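Local structure of putative pachytene checkpoint protein 2 (Caenorhabditis elegans, 4XGU) at residues Y328-K332 with L372-A376; D324-Y328 with A376-R380. The protein binds and hydrolyses ATP as a AAA+ protein remodeler, and probably plays a key role in chromosome recombination during meiosis. All coordinates share one frame; numbering follows the deposited sequence.

Interaction 1: Y328-K332 with L372-A376. With ADP (adenosine-5'-diphosphate), chain H.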
# COMPACT_ATOMS: atom_id res chain seq x y z
N TYR B 328 -31.45 -30.12 20.68
CA TYR B 328 -32.57 -30.70 21.42
C TYR B 328 -32.50 -30.32 22.89
O TYR B 328 -33.50 -29.95 23.50
CB TYR B 328 -32.58 -32.23 21.27
CG TYR B 328 -33.55 -32.93 22.20
CD1 TYR B 328 -33.18 -33.28 23.50
CD2 TYR B 328 -34.84 -33.24 21.79
CE1 TYR B 328 -34.06 -33.91 24.35
CE2 TYR B 328 -35.73 -33.87 22.64
CZ TYR B 328 -35.34 -34.20 23.92
OH TYR B 328 -36.22 -34.83 24.77
N SER B 329 -31.30 -30.42 23.46
CA SER B 329 -31.08 -30.14 24.87
C SER B 329 -31.48 -28.72 25.23
O SER B 329 -32.06 -28.48 26.29
CB SER B 329 -29.61 -30.37 25.23
OG SER B 329 -29.18 -31.66 24.83
N MET B 330 -31.19 -27.78 24.34
CA MET B 330 -31.56 -26.39 24.55
C MET B 330 -33.07 -26.21 24.46
O MET B 330 -33.67 -25.53 25.29
CB MET B 330 -30.87 -25.49 23.52
CG MET B 330 -29.36 -25.56 23.57
SD MET B 330 -28.62 -24.52 22.29
CE MET B 330 -26.88 -24.82 22.58
N LEU B 331 -33.67 -26.82 23.44
CA LEU B 331 -35.11 -26.73 23.24
C LEU B 331 -35.87 -27.34 24.42
O LEU B 331 -36.88 -26.80 24.86
CB LEU B 331 -35.52 -27.43 21.94
CG LEU B 331 -34.98 -26.80 20.66
CD1 LEU B 331 -35.52 -27.53 19.44
CD2 LEU B 331 -35.33 -25.32 20.60
N LYS B 332 -35.38 -28.47 24.91
CA LYS B 332 -35.99 -29.14 26.06
C LYS B 332 -35.88 -28.27 27.30
O LYS B 332 -36.83 -28.16 28.08
CB LYS B 332 -35.35 -30.51 26.30
CG LYS B 332 -36.02 -31.33 27.39
CD LYS B 332 -35.12 -31.47 28.62
CE LYS B 332 -35.81 -32.27 29.71
NZ LYS B 332 -34.95 -32.44 30.91
N LEU B 372 -39.81 -33.55 19.22
CA LEU B 372 -38.96 -32.42 19.57
C LEU B 372 -37.58 -32.56 18.93
O LEU B 372 -36.99 -31.57 18.50
CB LEU B 372 -38.83 -32.30 21.09
CG LEU B 372 -37.95 -31.16 21.61
CD1 LEU B 372 -38.43 -29.83 21.07
CD2 LEU B 372 -37.93 -31.15 23.13
N PHE B 373 -37.08 -33.79 18.87
CA PHE B 373 -35.81 -34.06 18.21
C PHE B 373 -35.90 -33.75 16.72
O PHE B 373 -34.94 -33.28 16.11
CB PHE B 373 -35.40 -35.52 18.41
CG PHE B 373 -34.03 -35.84 17.87
CD1 PHE B 373 -33.87 -36.29 16.57
CD2 PHE B 373 -32.91 -35.68 18.66
CE1 PHE B 373 -32.62 -36.58 16.07
CE2 PHE B 373 -31.65 -35.98 18.17
CZ PHE B 373 -31.50 -36.42 16.87
N LYS B 374 -37.07 -34.02 16.14
CA LYS B 374 -37.32 -33.75 14.73
C LYS B 374 -37.26 -32.25 14.47
O LYS B 374 -36.81 -31.81 13.41
CB LYS B 374 -38.68 -34.32 14.31
CG LYS B 374 -38.83 -34.61 12.82
CD LYS B 374 -39.48 -33.46 12.08
CE LYS B 374 -39.76 -33.83 10.63
NZ LYS B 374 -38.51 -34.15 9.89
N ILE B 375 -37.71 -31.47 15.45
CA ILE B 375 -37.62 -30.02 15.37
C ILE B 375 -36.16 -29.59 15.38
O ILE B 375 -35.76 -28.70 14.62
CB ILE B 375 -38.37 -29.34 16.54
CG1 ILE B 375 -39.86 -29.67 16.48
CG2 ILE B 375 -38.15 -27.84 16.52
CD1 ILE B 375 -40.67 -29.01 17.58
N ALA B 376 -35.37 -30.23 16.22
CA ALA B 376 -33.94 -29.96 16.30
C ALA B 376 -33.26 -30.24 14.96
O ALA B 376 -32.28 -29.58 14.60
CB ALA B 376 -33.30 -30.79 17.40
PB ADP H . -20.57 -15.28 22.04
O1B ADP H . -20.40 -16.52 21.19
O2B ADP H . -19.53 -15.15 23.12
O3B ADP H . -20.81 -14.01 21.25
PA ADP H . -22.22 -15.00 24.31
O1A ADP H . -21.34 -15.77 25.26
O2A ADP H . -22.15 -13.49 24.28
O3A ADP H . -21.96 -15.55 22.82
O5' ADP H . -23.74 -15.41 24.64
C5' ADP H . -24.60 -15.96 23.64
C4' ADP H . -25.97 -16.20 24.27
O4' ADP H . -26.60 -17.32 23.62
C3' ADP H . -25.86 -16.53 25.74
O3' ADP H . -26.38 -15.46 26.53
C2' ADP H . -26.69 -17.79 25.95
O2' ADP H . -27.91 -17.45 26.62
C1' ADP H . -26.99 -18.32 24.56
N9 ADP H . -26.16 -19.52 24.31
C8 ADP H . -25.17 -19.60 23.40
N7 ADP H . -24.58 -20.82 23.41
C5 ADP H . -25.20 -21.56 24.34
C6 ADP H . -25.08 -22.94 24.86
N6 ADP H . -24.15 -23.78 24.36
N1 ADP H . -25.92 -23.32 25.85
C2 ADP H . -26.85 -22.48 26.35
N3 ADP H . -27.02 -21.21 25.93
C4 ADP H . -26.24 -20.70 24.94
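Tyr328 and Leu372 carry this helix-helix contact: their side chains cross at about a right angle, with Leu372 CD2 3.5 Å from Tyr328 CE2. With chi1 at 180°, Leu372 swings CG away from its own amide and sends both methyls towards helix 324-340. CD2 goes to the tyrosine ring and on to CB of Lys332, while CD1 lies 3.9 Å from Leu331 CB. A branched aliphatic suits this spot because it serves both neighbours at once. The backbone N of Phe373 lies 3.7 Å from CD2 of Tyr328, at the edge of that ring; the phenol's OH turns to another partner, bonding to the carbonyl O of Gln356. Leu331 extends past Leu372 to place CD1 3.9 Å from Ile375 CG2. Ala376, with only a methyl, lets the backbones approach to 5.4 Å between its CA and that of Tyr328. The axes of the two short segments pass 9.3 Å apart, at an angle of 124°. Cutting Leu372 back to an alanine is likely to open a gap between the Tyr328 ring and Leu331, leaving the ring less firmly held on that side. Met330 faces the nucleotide, its CE 3.4 Å from N6 of ADP. Within the helical lid, Met409 of helix 405-420 packs on Leu372 and Ile375, and Ile387 of helix 384-397 packs on Leu331 and Met330.

Interaction 2: D324-Y328 with A376-R380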
# COMPACT_ATOMS: atom_id res chain seq x y z
N ASP B 324 -27.04 -31.60 16.62
CA ASP B 324 -28.45 -32.00 16.70
C ASP B 324 -28.85 -32.40 18.12
O ASP B 324 -29.95 -32.08 18.57
CB ASP B 324 -28.74 -33.14 15.73
CG ASP B 324 -28.61 -32.72 14.28
OD1 ASP B 324 -27.71 -31.91 13.98
OD2 ASP B 324 -29.42 -33.19 13.45
N PHE B 325 -27.97 -33.11 18.81
CA PHE B 325 -28.22 -33.50 20.19
C PHE B 325 -28.23 -32.29 21.12
O PHE B 325 -29.04 -32.21 22.04
CB PHE B 325 -27.17 -34.51 20.67
CG PHE B 325 -27.16 -34.72 22.16
CD1 PHE B 325 -28.00 -35.65 22.74
CD2 PHE B 325 -26.30 -34.00 22.97
CE1 PHE B 325 -27.99 -35.85 24.11
CE2 PHE B 325 -26.29 -34.19 24.34
CZ PHE B 325 -27.14 -35.12 24.91
N ALA B 326 -27.32 -31.36 20.88
CA ALA B 326 -27.22 -30.16 21.71
C ALA B 326 -28.41 -29.24 21.48
O ALA B 326 -28.92 -28.63 22.42
CB ALA B 326 -25.92 -29.43 21.42
N ARG B 327 -28.85 -29.15 20.23
CA ARG B 327 -30.02 -28.33 19.89
C ARG B 327 -31.25 -28.80 20.65
O ARG B 327 -31.99 -27.99 21.20
CB ARG B 327 -30.29 -28.36 18.39
CG ARG B 327 -29.45 -27.38 17.58
CD ARG B 327 -29.69 -27.58 16.09
NE ARG B 327 -28.92 -28.69 15.54
CZ ARG B 327 -27.86 -28.56 14.76
NH1 ARG B 327 -27.44 -27.34 14.41
NH2 ARG B 327 -27.21 -29.63 14.31
N TYR B 328 -31.45 -30.12 20.68
CA TYR B 328 -32.57 -30.70 21.42
C TYR B 328 -32.50 -30.32 22.89
O TYR B 328 -33.50 -29.95 23.50
CB TYR B 328 -32.58 -32.23 21.27
CG TYR B 328 -33.55 -32.93 22.20
CD1 TYR B 328 -33.18 -33.28 23.50
CD2 TYR B 328 -34.84 -33.24 21.79
CE1 TYR B 328 -34.06 -33.91 24.35
CE2 TYR B 328 -35.73 -33.87 22.64
CZ TYR B 328 -35.34 -34.20 23.92
OH TYR B 328 -36.22 -34.83 24.77
N ALA B 376 -35.37 -30.23 16.22
CA ALA B 376 -33.94 -29.96 16.30
C ALA B 376 -33.26 -30.24 14.96
O ALA B 376 -32.28 -29.58 14.60
CB ALA B 376 -33.30 -30.79 17.40
N GLN B 377 -33.79 -31.22 14.23
CA GLN B 377 -33.29 -31.54 12.89
C GLN B 377 -33.63 -30.43 11.90
O GLN B 377 -32.90 -30.21 10.93
CB GLN B 377 -33.87 -32.87 12.40
CG GLN B 377 -33.09 -34.10 12.84
CD GLN B 377 -33.60 -35.36 12.17
OE1 GLN B 377 -34.76 -35.44 11.75
NE2 GLN B 377 -32.73 -36.36 12.07
N GLU B 378 -34.74 -29.73 12.14
CA GLU B 378 -35.16 -28.66 11.26
C GLU B 378 -34.45 -27.35 11.60
O GLU B 378 -34.45 -26.41 10.81
CB GLU B 378 -36.68 -28.45 11.33
CG GLU B 378 -37.52 -29.72 11.18
CD GLU B 378 -37.52 -30.28 9.77
OE1 GLU B 378 -36.79 -29.75 8.90
OE2 GLU B 378 -38.26 -31.26 9.52
N ALA B 379 -33.83 -27.31 12.78
CA ALA B 379 -33.19 -26.08 13.26
C ALA B 379 -31.67 -26.14 13.14
O ALA B 379 -30.97 -25.67 14.04
CB ALA B 379 -33.59 -25.83 14.71
N ARG B 380 -31.18 -26.69 12.04
CA ARG B 380 -29.75 -26.89 11.87
C ARG B 380 -28.98 -25.58 11.69
O ARG B 380 -27.85 -25.45 12.17
CB ARG B 380 -29.48 -27.82 10.68
CG ARG B 380 -29.78 -29.28 10.99
CD ARG B 380 -29.39 -30.19 9.84
NE ARG B 380 -29.35 -31.59 10.28
CZ ARG B 380 -29.66 -32.62 9.50
NH1 ARG B 380 -30.04 -32.42 8.25
NH2 ARG B 380 -29.59 -33.86 9.98
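The first turn of helix 324-340, closed by the bond from Tyr328 N to Asp324 O (3.2 Å), lies against Ala376 near the C-terminal end of helix 367-378 and against the loop residues Ala379 and Arg380. Asp324 links Arg327 and Arg380 through salt bridges here, within the helical lid domain of this AAA+ ATPase. Ala376 is small enough for its CB to sit 3.8 Å from Asp324 O and to pack beside CB of Arg327. The carboxylate of Asp324 is shared: OD1 pairs with NH2 of Arg327, one turn on, at a modelled separation so short that its exact value is doubtful, while OD2 makes a long salt bridge of 3.5 Å to Arg380 NH2. OD2 lies at the edge of the Arg380 guanidinium, near its plane, although the two flat groups are turned 46° apart. An acid suits the opening of a helix and would probably ease the approach of the two arginines. Arg380 is exposed and touches a crystal neighbour, which may influence its pose. Arg327 bends at chi3 (-80°), bringing its guanidinium across the loop backbone: CA of Arg380 stands 3.4 Å above one face, displaced from its middle. Arg327 CD lies 3.1 Å from Ala379 O. Arg327 NH1 comes 3.0 Å from the carbonyl O of Arg380, but at too poor an angle for a hydrogen bond.

Interactions 1 and 2 are successive parts of one interface between helices 324-340 and 367-378, their centres about 5 Å apart, with Tyr328 and Ala376 common to both. Phe373 of interaction 1 also reaches the start of interaction 2, its CE2 packing 4.3 Å from Asp324 O. The character changes along the way: interaction 1 is buried and apolar, whereas interaction 2 is partly buried and charged where helix 367-378 gives way to a loop. Of the two, interaction 1 holds the residue that touches the nucleotide: Met330 in segment 328-332 meets the ADP base, whereas the Arg327 side chain of interaction 2 stays about 9 Å from ADP and about 10 Å from the side chain of Thr183, in the predicted ATP-binding loop.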